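Local coordinates for acinetobacter secreted protease CpaA (Acinetobacter nosocomialis M2, PDB 6O38), which probably hydrolyses proteins as a secreted zinc metalloprotease and forms a complex with CpaB, its type II secretion chaperone, at residues D376-S381 with K451-D456; S381-N386 with Y423-I428; A431-A436 with C470-I475; G440-T445 with S478-I483; Q461-G466 with N486-C491. One frame throughout, in Å; residues are numbered along the deposited sequence.

Contact 1: D376-S381 with K451-D456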
# COMPACT_ATOMS: atom_id res chain seq x y z
N ASP A 376 -11.70 18.85 -13.78
CA ASP A 376 -12.73 18.10 -14.49
C ASP A 376 -12.12 17.41 -15.70
O ASP A 376 -11.39 18.03 -16.49
CB ASP A 376 -13.87 19.02 -14.92
CG ASP A 376 -14.72 19.47 -13.75
OD1 ASP A 376 -14.68 18.81 -12.69
OD2 ASP A 376 -15.44 20.48 -13.89
N MSE A 377 -12.41 16.12 -15.86
CA MSE A 377 -11.83 15.33 -16.94
C MSE A 377 -12.89 14.73 -17.86
O MSE A 377 -13.96 14.32 -17.42
CB MSE A 377 -10.96 14.21 -16.36
CG MSE A 377 -9.76 14.70 -15.56
SE MSE A 377 -8.37 15.49 -16.68
CE MSE A 377 -7.90 13.92 -17.74
N LEU A 378 -12.57 14.69 -19.15
CA LEU A 378 -13.40 14.03 -20.15
C LEU A 378 -12.76 12.69 -20.51
O LEU A 378 -11.62 12.66 -20.97
CB LEU A 378 -13.56 14.90 -21.40
CG LEU A 378 -14.15 14.20 -22.63
CD1 LEU A 378 -15.56 13.71 -22.36
CD2 LEU A 378 -14.12 15.13 -23.84
N LEU A 379 -13.49 11.61 -20.29
CA LEU A 379 -12.99 10.26 -20.54
C LEU A 379 -13.47 9.80 -21.92
O LEU A 379 -14.68 9.75 -22.17
CB LEU A 379 -13.46 9.29 -19.46
CG LEU A 379 -13.12 9.71 -18.02
CD1 LEU A 379 -13.57 8.64 -17.03
CD2 LEU A 379 -11.64 10.00 -17.87
N VAL A 380 -12.53 9.47 -22.79
CA VAL A 380 -12.82 9.02 -24.15
C VAL A 380 -12.31 7.59 -24.29
O VAL A 380 -11.14 7.31 -24.03
CB VAL A 380 -12.17 9.94 -25.20
CG1 VAL A 380 -12.62 9.53 -26.60
CG2 VAL A 380 -12.52 11.39 -24.92
N SER A 381 -13.20 6.69 -24.71
CA SER A 381 -12.87 5.29 -24.91
C SER A 381 -13.08 4.92 -26.37
O SER A 381 -14.14 5.21 -26.94
CB SER A 381 -13.71 4.39 -24.01
OG SER A 381 -13.08 3.13 -23.81
N LYS A 451 -15.96 21.25 -24.38
CA LYS A 451 -16.52 22.57 -24.08
C LYS A 451 -17.95 22.46 -23.57
O LYS A 451 -18.37 23.25 -22.72
CB LYS A 451 -16.46 23.45 -25.33
CG LYS A 451 -15.09 24.06 -25.59
CD LYS A 451 -15.01 24.64 -27.00
CE LYS A 451 -13.84 24.05 -27.78
NZ LYS A 451 -13.81 24.53 -29.18
N ARG A 452 -18.71 21.50 -24.09
CA ARG A 452 -20.11 21.36 -23.70
C ARG A 452 -20.25 21.06 -22.21
O ARG A 452 -21.14 21.60 -21.54
CB ARG A 452 -20.79 20.27 -24.52
CG ARG A 452 -22.31 20.27 -24.41
CD ARG A 452 -22.92 19.07 -25.12
NE ARG A 452 -22.59 17.81 -24.45
CZ ARG A 452 -23.21 17.36 -23.37
NH1 ARG A 452 -24.21 18.05 -22.83
NH2 ARG A 452 -22.85 16.20 -22.83
N ILE A 453 -19.37 20.21 -21.67
CA ILE A 453 -19.43 19.83 -20.27
C ILE A 453 -18.39 20.56 -19.42
O ILE A 453 -18.26 20.27 -18.23
CB ILE A 453 -19.29 18.30 -20.11
CG1 ILE A 453 -17.87 17.87 -20.48
CG2 ILE A 453 -20.32 17.58 -20.96
CD1 ILE A 453 -17.67 16.37 -20.48
N LEU A 454 -17.65 21.49 -20.02
CA LEU A 454 -16.64 22.28 -19.31
C LEU A 454 -15.58 21.39 -18.67
O LEU A 454 -15.24 21.52 -17.50
CB LEU A 454 -17.29 23.20 -18.27
CG LEU A 454 -18.23 24.27 -18.83
CD1 LEU A 454 -18.87 25.06 -17.70
CD2 LEU A 454 -17.48 25.20 -19.77
N ALA A 455 -15.06 20.45 -19.46
CA ALA A 455 -14.01 19.56 -19.00
C ALA A 455 -12.68 20.30 -19.01
O ALA A 455 -12.26 20.83 -20.05
CB ALA A 455 -13.94 18.31 -19.87
N ASP A 456 -12.01 20.35 -17.85
CA ASP A 456 -10.71 20.99 -17.79
C ASP A 456 -9.66 20.22 -18.57
O ASP A 456 -8.69 20.81 -19.06
CB ASP A 456 -10.27 21.15 -16.33
CG ASP A 456 -11.10 22.18 -15.59
OD1 ASP A 456 -11.30 23.28 -16.13
OD2 ASP A 456 -11.55 21.89 -14.46
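Asp376 on strand 367-381 meets Asp456 a few residues after helix 444-452 ends in a Schellman motif. The evidence for the motif is the positive phi of Leu454, its C-prime residue, together with the bonds Ala455 N to Arg450 O and, weakly, Leu454 N to Lys451 O. The reversal brings residues 455-456 beside the strand, directly ahead of strand 457-462, which pairs in parallel with 367-381 in the metalloprotease part of the chain.

A backbone amide supplies the hydrogen bond between the segments: Asp376 N donates to Asp456 OD2 over 3.1 Å, and at 172° the bond is almost straight. The amide meets OD2 on the anti side, close to the carboxylate plane. Asp456 OD1 is taken by Asn572 N, so a backbone amide holds each oxygen of this buried acid.

The contact also brings two acids together. Asp376 OD2 lies 4.2 Å from Asp456 OD2, and the carboxylate planes are only 14° apart. Asp376 OD1 forms a salt bridge with Arg419, which would offset part of the repulsion between the like charges.

Apolar contact lies further along the strand, where Leu378 faces the turn. Its CB rests 3.8 Å from CB of Ala455, the residue after the C-prime Leu454. Its CG stands anti to the backbone N (chi1 167°), and chi2 then turns CD1 toward Ile453. The two side chains cross at about a right angle, and the meeting is between methyl groups, Leu378 CD1 and Ile453 CD1, 3.9 Å apart.

Contact 2: S381-N386 with Y423-I428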
# COMPACT_ATOMS: atom_id res chain seq x y z
N SER A 381 -13.20 6.69 -24.71
CA SER A 381 -12.87 5.29 -24.91
C SER A 381 -13.08 4.92 -26.37
O SER A 381 -14.14 5.21 -26.94
CB SER A 381 -13.71 4.39 -24.01
OG SER A 381 -13.08 3.13 -23.81
N SER A 382 -12.07 4.29 -26.97
CA SER A 382 -12.17 3.90 -28.37
C SER A 382 -13.17 2.75 -28.53
O SER A 382 -13.25 1.88 -27.66
CB SER A 382 -10.80 3.48 -28.90
OG SER A 382 -10.89 3.00 -30.23
N PRO A 383 -13.94 2.74 -29.62
CA PRO A 383 -14.81 1.58 -29.88
C PRO A 383 -14.05 0.27 -29.97
O PRO A 383 -14.60 -0.78 -29.63
CB PRO A 383 -15.48 1.94 -31.21
CG PRO A 383 -15.39 3.42 -31.31
CD PRO A 383 -14.11 3.80 -30.63
N GLU A 384 -12.79 0.30 -30.43
CA GLU A 384 -11.97 -0.90 -30.43
C GLU A 384 -11.79 -1.44 -29.01
O GLU A 384 -11.79 -2.66 -28.80
CB GLU A 384 -10.62 -0.62 -31.08
CG GLU A 384 -10.66 -0.55 -32.59
CD GLU A 384 -9.31 -0.24 -33.21
OE1 GLU A 384 -8.44 0.30 -32.49
OE2 GLU A 384 -9.11 -0.55 -34.40
N VAL A 385 -11.63 -0.55 -28.03
CA VAL A 385 -11.50 -0.99 -26.65
C VAL A 385 -12.81 -1.57 -26.14
O VAL A 385 -12.83 -2.59 -25.45
CB VAL A 385 -11.01 0.17 -25.76
CG1 VAL A 385 -11.02 -0.23 -24.30
CG2 VAL A 385 -9.63 0.61 -26.19
N ASN A 386 -13.94 -0.93 -26.48
CA ASN A 386 -15.23 -1.43 -26.03
C ASN A 386 -15.52 -2.82 -26.59
O ASN A 386 -16.11 -3.66 -25.90
CB ASN A 386 -16.34 -0.45 -26.43
CG ASN A 386 -16.13 0.93 -25.86
OD1 ASN A 386 -15.27 1.15 -25.01
ND2 ASN A 386 -16.92 1.89 -26.33
N TYR A 423 -18.32 10.87 -20.32
CA TYR A 423 -17.74 9.66 -20.89
C TYR A 423 -18.32 9.46 -22.28
O TYR A 423 -19.53 9.31 -22.43
CB TYR A 423 -18.02 8.44 -20.01
CG TYR A 423 -17.54 7.13 -20.59
CD1 TYR A 423 -16.24 6.68 -20.37
CD2 TYR A 423 -18.38 6.34 -21.37
CE1 TYR A 423 -15.80 5.48 -20.90
CE2 TYR A 423 -17.95 5.14 -21.90
CZ TYR A 423 -16.66 4.72 -21.66
OH TYR A 423 -16.23 3.52 -22.20
N ILE A 424 -17.45 9.47 -23.29
CA ILE A 424 -17.87 9.35 -24.68
C ILE A 424 -17.12 8.19 -25.32
O ILE A 424 -15.97 7.91 -24.99
CB ILE A 424 -17.66 10.65 -25.49
CG1 ILE A 424 -16.17 10.98 -25.61
CG2 ILE A 424 -18.43 11.80 -24.86
CD1 ILE A 424 -15.88 12.16 -26.52
N THR A 425 -17.80 7.51 -26.24
CA THR A 425 -17.19 6.45 -27.04
C THR A 425 -16.85 7.03 -28.41
O THR A 425 -17.73 7.47 -29.14
CB THR A 425 -18.14 5.26 -27.18
OG1 THR A 425 -18.18 4.53 -25.95
CG2 THR A 425 -17.68 4.34 -28.31
N TYR A 426 -15.56 7.02 -28.75
CA TYR A 426 -15.10 7.67 -29.97
C TYR A 426 -13.69 7.21 -30.29
O TYR A 426 -12.87 7.00 -29.38
CB TYR A 426 -15.14 9.19 -29.83
CG TYR A 426 -14.65 9.92 -31.06
CD1 TYR A 426 -15.45 10.03 -32.19
CD2 TYR A 426 -13.39 10.49 -31.09
CE1 TYR A 426 -15.00 10.70 -33.31
CE2 TYR A 426 -12.93 11.15 -32.20
CZ TYR A 426 -13.74 11.26 -33.31
OH TYR A 426 -13.28 11.92 -34.43
N LYS A 427 -13.41 7.05 -31.58
CA LYS A 427 -12.09 6.68 -32.07
C LYS A 427 -11.40 7.92 -32.63
O LYS A 427 -11.86 8.50 -33.63
CB LYS A 427 -12.19 5.59 -33.14
CG LYS A 427 -10.94 5.43 -34.00
CD LYS A 427 -9.96 4.45 -33.39
CE LYS A 427 -8.79 4.19 -34.33
NZ LYS A 427 -7.76 5.27 -34.26
N ILE A 428 -10.31 8.33 -32.00
CA ILE A 428 -9.52 9.45 -32.53
C ILE A 428 -8.81 9.00 -33.80
O ILE A 428 -8.14 7.95 -33.79
CB ILE A 428 -8.52 9.94 -31.49
CG1 ILE A 428 -9.25 10.37 -30.21
CG2 ILE A 428 -7.70 11.10 -32.04
CD1 ILE A 428 -8.34 10.97 -29.16
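Ser381 joins the end of strand 416-425 through both of its backbone polar atoms. Ser381 N donates to Ile424 O over 3.0 Å, and Tyr426 N donates to Ser381 O over 2.9 Å. One residue thus bonds to the two neighbours of Thr425, the mark of a parallel bridge between Ser381 and Thr425. Two CA-H...O contacts accompany it, from Thr425 CA to Ser381 O and from Ser382 CA to Tyr426 O.

Side-chain hydrogen bonds extend the bridge into helix 383-389. Asn386 CG lies anti to its carbonyl carbon (chi1 -58°), and the amide reaches tip to tip toward Thr425. Its ND2 donates to Thr425 OG1 over 2.9 Å, close to the amide plane, though the angle at hydrogen is bent to 133°. Its other end is held too, since Ser381 OG donates to Asn386 OD1 over 3.2 Å; both ends of the amide therefore have partners that limit its rotation. Ser381 OG also bonds to Gln461 NE2 of strand 457-462.

The helix begins here with an N-cap: Ser382 OG accepts a weak bond from Glu384 N, 3.3 Å long. Strand 367-381 gives way to helix 383-389 directly after its bridge to Thr425, with Ser382 between them.

Apolar contact is made by the first helical residue. Pro383 CD lies 3.6 Å from Lys427 CB, and Pro383 CG touches Thr425 CG2 at 3.9 Å. The Lys427 chain bends at chi2 and again at chi4, and its NZ bonds to Ile428 O and Ala430 O and forms a salt bridge with Glu464.

Contact 3: A431-A436 with C470-I475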
# COMPACT_ATOMS: atom_id res chain seq x y z
N ALA A 431 -3.16 6.40 -36.57
CA ALA A 431 -2.62 5.05 -36.66
C ALA A 431 -1.90 4.62 -35.39
O ALA A 431 -1.76 3.42 -35.15
CB ALA A 431 -1.67 4.94 -37.85
N THR A 432 -1.44 5.58 -34.58
CA THR A 432 -0.69 5.29 -33.36
C THR A 432 -1.22 6.12 -32.20
O THR A 432 -1.89 7.14 -32.40
CB THR A 432 0.81 5.57 -33.53
OG1 THR A 432 1.02 6.97 -33.77
CG2 THR A 432 1.39 4.77 -34.70
N LEU A 433 -0.90 5.67 -30.99
CA LEU A 433 -1.28 6.42 -29.80
C LEU A 433 -0.52 7.75 -29.74
O LEU A 433 -1.05 8.76 -29.28
CB LEU A 433 -1.02 5.59 -28.55
CG LEU A 433 -1.79 6.00 -27.28
CD1 LEU A 433 -3.30 5.96 -27.51
CD2 LEU A 433 -1.40 5.12 -26.10
N LYS A 434 0.73 7.74 -30.21
CA LYS A 434 1.53 8.96 -30.29
C LYS A 434 0.87 9.98 -31.20
O LYS A 434 0.87 11.18 -30.90
CB LYS A 434 2.90 8.61 -30.87
CG LYS A 434 3.87 9.76 -31.04
CD LYS A 434 5.16 9.26 -31.67
CE LYS A 434 6.16 10.36 -31.90
NZ LYS A 434 7.42 9.83 -32.49
N GLU A 435 0.32 9.52 -32.32
CA GLU A 435 -0.43 10.41 -33.20
C GLU A 435 -1.74 10.86 -32.58
O GLU A 435 -2.17 12.00 -32.81
CB GLU A 435 -0.67 9.71 -34.54
CG GLU A 435 -0.96 10.63 -35.70
CD GLU A 435 -0.98 9.90 -37.03
OE1 GLU A 435 -1.08 8.65 -37.02
OE2 GLU A 435 -0.89 10.56 -38.09
N ALA A 436 -2.39 10.00 -31.79
CA ALA A 436 -3.69 10.34 -31.23
C ALA A 436 -3.60 11.48 -30.23
O ALA A 436 -4.51 12.31 -30.14
CB ALA A 436 -4.32 9.11 -30.57
N CYS A 470 3.27 2.58 -24.11
CA CYS A 470 1.82 2.49 -24.06
C CYS A 470 1.13 3.71 -23.44
O CYS A 470 -0.09 3.68 -23.28
CB CYS A 470 1.41 1.21 -23.31
SG CYS A 470 1.92 1.04 -21.58
N GLY A 471 1.87 4.76 -23.10
CA GLY A 471 1.26 5.96 -22.56
C GLY A 471 1.86 7.21 -23.18
O GLY A 471 3.03 7.24 -23.55
N TRP A 472 1.03 8.24 -23.28
CA TRP A 472 1.47 9.52 -23.83
C TRP A 472 0.73 10.65 -23.14
O TRP A 472 -0.47 10.54 -22.87
CB TRP A 472 1.26 9.59 -25.34
CG TRP A 472 2.10 8.61 -26.11
CD1 TRP A 472 1.70 7.41 -26.62
CD2 TRP A 472 3.48 8.75 -26.45
NE1 TRP A 472 2.75 6.80 -27.26
CE2 TRP A 472 3.85 7.60 -27.17
CE3 TRP A 472 4.44 9.74 -26.22
CZ2 TRP A 472 5.15 7.41 -27.65
CZ3 TRP A 472 5.72 9.55 -26.70
CH2 TRP A 472 6.06 8.39 -27.41
N ALA A 473 1.44 11.75 -22.88
CA ALA A 473 0.86 12.94 -22.28
C ALA A 473 1.82 14.13 -22.40
O ALA A 473 3.01 13.99 -22.12
CB ALA A 473 0.51 12.70 -20.81
N TRP A 474 1.30 15.28 -22.81
CA TRP A 474 2.12 16.48 -22.88
C TRP A 474 2.53 16.94 -21.48
O TRP A 474 1.72 16.94 -20.55
CB TRP A 474 1.36 17.60 -23.59
CG TRP A 474 0.91 17.23 -24.97
CD1 TRP A 474 -0.34 16.83 -25.35
CD2 TRP A 474 1.71 17.22 -26.16
NE1 TRP A 474 -0.36 16.58 -26.70
CE2 TRP A 474 0.88 16.81 -27.22
CE3 TRP A 474 3.05 17.53 -26.43
CZ2 TRP A 474 1.34 16.69 -28.53
CZ3 TRP A 474 3.51 17.40 -27.73
CH2 TRP A 474 2.66 16.99 -28.77
N ILE A 475 3.80 17.32 -21.34
CA ILE A 475 4.35 17.73 -20.05
C ILE A 475 4.09 19.21 -19.84
O ILE A 475 4.35 20.03 -20.74
CB ILE A 475 5.85 17.42 -19.97
CG1 ILE A 475 6.09 15.92 -20.19
CG2 ILE A 475 6.42 17.87 -18.64
CD1 ILE A 475 7.49 15.47 -19.84
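Cys470 O accepts a backbone hydrogen bond from Asp487 N and has Leu433 CD2 against it at 3.4 Å from across the contact. Between the two segments themselves there is no hydrogen bond; the contact is made by carbon atoms around the indole of Trp472.

Two consecutive helical residues touch this ring differently. Lys434 lies over one face: its CB is 4.2 Å from the centroid of the five-membered ring and 24° off the normal, a CH-pi contact. Beyond CB its chain runs out fully extended, and the end leads away from the strand. Leu433 CD2 lies at the ring edge, in plane, while its CB approaches Trp472 CD1 obliquely at 3.8 Å. Its CG is anti to the backbone N (chi1 -160°), and CG too lies beside Trp472 CD1. The helix start is fixed by an N-cap, Glu435 N donating to Thr432 OG1 over 3.0 Å.

The contact lays the first turn of helix 433-439 against strand 471-473, which runs antiparallel to strand 483-487, consistent with the antiparallel edge strand of the metzincin fold. Cys470 and Trp472 bond by backbone to Asp487 and Ala485 of that neighbour, while Ala473 packs on Glu499 and the zinc ligand His502 of helix 496-504. The chaperone CpaB hydrogen-bonds to the backbone of Cys470 and packs its Gln171 on Trp472, consistent with its lying along this edge.

Contact 4: G440-T445 with S478-I483. With SO4 (sulfate ion), chain N.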
# COMPACT_ATOMS: atom_id res chain seq x y z
N GLY A 440 -5.89 14.65 -31.17
CA GLY A 440 -6.97 14.76 -30.20
C GLY A 440 -7.16 16.17 -29.66
O GLY A 440 -8.25 16.49 -29.16
N ARG A 441 -6.14 17.02 -29.75
CA ARG A 441 -6.25 18.39 -29.28
C ARG A 441 -7.13 19.23 -30.20
O ARG A 441 -7.72 20.23 -29.75
CB ARG A 441 -4.87 19.01 -29.15
CG ARG A 441 -3.89 18.19 -28.33
CD ARG A 441 -2.49 18.76 -28.42
NE ARG A 441 -2.02 18.83 -29.80
CZ ARG A 441 -0.80 19.21 -30.16
NH1 ARG A 441 0.09 19.56 -29.24
NH2 ARG A 441 -0.47 19.24 -31.45
N ASP A 442 -7.23 18.85 -31.47
CA ASP A 442 -8.00 19.59 -32.46
C ASP A 442 -9.25 18.85 -32.90
O ASP A 442 -10.08 19.44 -33.60
CB ASP A 442 -7.14 19.89 -33.69
CG ASP A 442 -5.80 20.50 -33.33
OD1 ASP A 442 -5.78 21.60 -32.74
OD2 ASP A 442 -4.76 19.87 -33.63
N ASP A 443 -9.40 17.58 -32.52
CA ASP A 443 -10.55 16.78 -32.92
C ASP A 443 -11.85 17.46 -32.52
O ASP A 443 -12.06 17.79 -31.35
CB ASP A 443 -10.44 15.39 -32.28
CG ASP A 443 -11.48 14.42 -32.81
OD1 ASP A 443 -12.68 14.76 -32.89
OD2 ASP A 443 -11.08 13.29 -33.18
N THR A 444 -12.72 17.67 -33.50
CA THR A 444 -13.94 18.45 -33.27
C THR A 444 -14.89 17.72 -32.33
O THR A 444 -15.56 18.35 -31.50
CB THR A 444 -14.62 18.76 -34.60
OG1 THR A 444 -13.65 19.28 -35.52
CG2 THR A 444 -15.72 19.79 -34.42
N THR A 445 -14.97 16.39 -32.45
CA THR A 445 -15.90 15.62 -31.63
C THR A 445 -15.53 15.70 -30.15
O THR A 445 -16.40 15.95 -29.30
CB THR A 445 -15.93 14.16 -32.10
OG1 THR A 445 -16.57 14.08 -33.38
CG2 THR A 445 -16.68 13.29 -31.10
N SER A 478 -0.60 23.28 -21.41
CA SER A 478 -1.56 24.37 -21.45
C SER A 478 -2.97 23.80 -21.65
O SER A 478 -3.17 22.59 -21.75
CB SER A 478 -1.20 25.36 -22.56
OG SER A 478 -1.25 24.73 -23.83
N ALA A 479 -3.95 24.70 -21.68
CA ALA A 479 -5.32 24.28 -21.95
C ALA A 479 -5.42 23.55 -23.28
O ALA A 479 -6.20 22.60 -23.43
CB ALA A 479 -6.27 25.48 -21.92
N TYR A 480 -4.64 23.98 -24.28
CA TYR A 480 -4.66 23.33 -25.58
C TYR A 480 -4.04 21.94 -25.53
O TYR A 480 -4.49 21.04 -26.27
CB TYR A 480 -3.93 24.20 -26.61
CG TYR A 480 -3.78 23.54 -27.96
CD1 TYR A 480 -4.86 23.41 -28.81
CD2 TYR A 480 -2.55 23.06 -28.38
CE1 TYR A 480 -4.73 22.81 -30.05
CE2 TYR A 480 -2.40 22.46 -29.62
CZ TYR A 480 -3.50 22.34 -30.45
OH TYR A 480 -3.36 21.74 -31.68
N ASN A 481 -3.04 21.72 -24.69
CA ASN A 481 -2.31 20.46 -24.64
C ASN A 481 -2.76 19.56 -23.50
O ASN A 481 -2.14 18.52 -23.27
CB ASN A 481 -0.81 20.73 -24.53
CG ASN A 481 -0.21 21.27 -25.80
OD1 ASN A 481 -0.43 20.73 -26.89
ND2 ASN A 481 0.54 22.36 -25.69
N MSE A 482 -3.82 19.93 -22.79
CA MSE A 482 -4.27 19.14 -21.65
C MSE A 482 -4.96 17.86 -22.11
O MSE A 482 -6.19 17.78 -22.14
CB MSE A 482 -5.22 19.97 -20.77
CG MSE A 482 -5.53 19.33 -19.43
SE MSE A 482 -3.95 19.16 -18.30
CE MSE A 482 -4.70 18.02 -16.91
N ILE A 483 -4.16 16.86 -22.46
CA ILE A 483 -4.68 15.59 -22.95
C ILE A 483 -3.69 14.48 -22.59
O ILE A 483 -2.48 14.68 -22.64
CB ILE A 483 -4.97 15.64 -24.47
CG1 ILE A 483 -5.58 14.32 -24.95
CG2 ILE A 483 -3.70 15.96 -25.25
CD1 ILE A 483 -6.05 14.36 -26.39
S SO4 N . 3.08 20.13 -31.69
O1 SO4 N . 2.96 21.06 -32.81
O2 SO4 N . 2.37 20.66 -30.54
O3 SO4 N . 2.50 18.84 -32.07
O4 SO4 N . 4.49 19.95 -31.36
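Arg441 meets Tyr480, Asn481 and Ile483, and its stem lies in the closely packed part of the contact. Its CG touches Ile483 CG2 at 3.8 Å, the two side chains crossing at about a right angle, while buried Ile483 places CD1 3.9 Å from Gly440 C. Arg441 CB sits over one face of the Tyr480 ring, 4.1 Å from the centroid, as a CH-pi contact.

Toward solvent the contact becomes polar. The Arg441 chain bends at chi3 (-57°), and its guanidinium has Tyr480 CE2 over one face; since guanidinium and ring planes are 37° apart, this is no parallel stack. NH1 is shared, donating to Asn481 OD1 over 2.7 Å and to sulfate O2 over 2.8 Å, while NH2 reaches sulfate O3 at 3.1 Å. NE bonds to Ser438 O, so all three nitrogens have acceptors. The sulfate is probably from the crystallisation liquor and marks only a place where an anion can bind. On exposed ground as well, Tyr480 OH donates to the syn side of Asp442 OD1 over 2.6 Å.

The contact ties the link between helices 433-439 and 444-452 to the loop between strands 471-473 and 483-487. Trp474, just after the first of these strands, packs on both Arg441 and Ile483, and Asp443 N-caps helix 444-452 through its OD1 while its OD2 bonds to Tyr426 beyond strand 416-425.

Contact 5: Q461-G466 with N486-C491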
# COMPACT_ATOMS: atom_id res chain seq x y z
N GLN A 461 -8.61 6.46 -23.90
CA GLN A 461 -8.28 5.05 -23.74
C GLN A 461 -8.50 4.36 -25.08
O GLN A 461 -9.65 4.19 -25.51
CB GLN A 461 -9.15 4.41 -22.64
CG GLN A 461 -9.05 2.90 -22.56
CD GLN A 461 -9.81 2.34 -21.37
OE1 GLN A 461 -9.25 2.15 -20.29
NE2 GLN A 461 -11.11 2.09 -21.56
N GLY A 462 -7.41 3.98 -25.74
CA GLY A 462 -7.47 3.45 -27.09
C GLY A 462 -6.78 2.10 -27.20
O GLY A 462 -6.24 1.57 -26.23
N ASN A 463 -6.83 1.55 -28.42
CA ASN A 463 -6.21 0.27 -28.72
C ASN A 463 -5.15 0.39 -29.82
O ASN A 463 -4.65 -0.64 -30.30
CB ASN A 463 -7.28 -0.76 -29.12
CG ASN A 463 -6.77 -2.19 -29.08
OD1 ASN A 463 -6.03 -2.57 -28.17
ND2 ASN A 463 -7.16 -2.99 -30.06
N GLU A 464 -4.80 1.60 -30.22
CA GLU A 464 -3.77 1.80 -31.23
C GLU A 464 -2.40 1.46 -30.64
O GLU A 464 -2.16 1.63 -29.44
CB GLU A 464 -3.78 3.23 -31.74
CG GLU A 464 -5.12 3.71 -32.29
CD GLU A 464 -6.10 4.12 -31.20
OE1 GLU A 464 -5.66 4.31 -30.04
OE2 GLU A 464 -7.31 4.24 -31.49
N PRO A 465 -1.47 0.97 -31.47
CA PRO A 465 -0.12 0.70 -30.97
C PRO A 465 0.65 2.00 -30.74
O PRO A 465 0.64 2.90 -31.58
CB PRO A 465 0.51 -0.14 -32.08
CG PRO A 465 -0.23 0.26 -33.32
CD PRO A 465 -1.64 0.54 -32.87
N GLY A 466 1.33 2.08 -29.59
CA GLY A 466 2.19 3.21 -29.32
C GLY A 466 3.54 3.11 -30.01
O GLY A 466 4.01 2.03 -30.38
N ASN A 486 -3.53 6.31 -22.74
CA ASN A 486 -2.86 5.02 -22.61
C ASN A 486 -3.66 3.98 -23.37
O ASN A 486 -4.83 4.20 -23.71
CB ASN A 486 -2.67 4.60 -21.14
CG ASN A 486 -3.99 4.32 -20.44
OD1 ASN A 486 -4.50 5.17 -19.71
ND2 ASN A 486 -4.53 3.13 -20.63
N ASP A 487 -3.03 2.84 -23.64
CA ASP A 487 -3.69 1.76 -24.34
C ASP A 487 -4.12 0.68 -23.35
O ASP A 487 -4.02 0.85 -22.13
CB ASP A 487 -2.79 1.21 -25.45
CG ASP A 487 -1.64 0.35 -24.92
OD1 ASP A 487 -1.41 0.32 -23.70
OD2 ASP A 487 -0.96 -0.29 -25.75
N ILE A 488 -4.59 -0.45 -23.87
CA ILE A 488 -4.91 -1.61 -23.04
C ILE A 488 -3.96 -2.78 -23.29
O ILE A 488 -3.90 -3.68 -22.44
CB ILE A 488 -6.37 -2.05 -23.24
CG1 ILE A 488 -6.59 -2.52 -24.68
CG2 ILE A 488 -7.32 -0.92 -22.89
CD1 ILE A 488 -7.97 -3.10 -24.92
N ALA A 489 -3.24 -2.80 -24.41
CA ALA A 489 -2.31 -3.89 -24.69
C ALA A 489 -1.27 -4.03 -23.59
O ALA A 489 -1.06 -5.13 -23.06
CB ALA A 489 -1.64 -3.66 -26.05
N GLY A 490 -0.59 -2.94 -23.24
CA GLY A 490 0.52 -3.02 -22.31
C GLY A 490 0.36 -2.20 -21.05
O GLY A 490 1.02 -2.48 -20.04
N CYS A 491 -0.51 -1.20 -21.08
CA CYS A 491 -0.72 -0.30 -19.95
C CYS A 491 -1.93 -0.74 -19.14
O CYS A 491 -2.96 -1.13 -19.70
CB CYS A 491 -0.91 1.14 -20.42
SG CYS A 491 0.59 2.16 -20.53
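Ile488 CG1 stands between its backbone N and carbonyl carbon (chi1 64°), and Asn463 CG lies anti to its own N; with chi2 of Asn463 at 40°, its OD1 meets Ile488 CG1 at 3.5 Å, the side chains crossing obliquely. The other branch of the isoleucine, CG2, lies 4.2 Å from CG of Gln461.

Backbone atoms carry the rest. Gly462 N donates to Asn486 O over 3.3 Å, a long bond but a fairly straight one at 164° and in the carbonyl plane. It belongs to the parallel bridge of Gln461 with Asn486. CA-H...O contacts run in both directions, from Gln461 CA to Asn486 O and, at 3.2 Å, from Asp487 CA to Gly462 O.

Past the bridge the second segment turns on its own side chains. Asp487 OD1 accepts from Cys491 N at 3.2 Å and weakly from Gly490 N, so one carboxylate oxygen grips the turn. Asn486 ND2 donates to Asp487 O over 2.8 Å, in the amide plane, while its OD1 bonds to Tyr459 OH. The turn delivers Cys491 to its disulfide with Cys470, and CpaB places Val168 on Cys491.

Strand 457-462 lies between strand 367-381, to which Gln461 bonds by backbone at Val380, and strand 483-487; on the face bearing Gln461 and Asn486, both side chains pack on Arg397 of helix 391-411, and Asn463, just past the strand, packs on Glu384, Val385 and Ile388 of helix 383-389.

In the fold
From the N terminus, contact 1 opens first, in strand 367-381, and contact 2 begins at the Ser381 they share. Contact 2 closes first, at 423-428, within the longer loop that contact 1 closes at 451-456. Contacts 3 and 4 open before that closure and end after it, crossing contact 1, and cross each other because 4 opens before 3 closes. Contact 5, opening after contact 1 closes, crosses contacts 3 and 4. Contact 1 ties strand 367-381 to the end of helix 444-452, contacts 2 and 5 join parallel strands, contact 3 sets helix 433-439 on strand 471-473, contact 4 ties the interhelix link to the loop before strand 483-487, and the Cys470-Cys491 disulfide joins contacts 3 and 5.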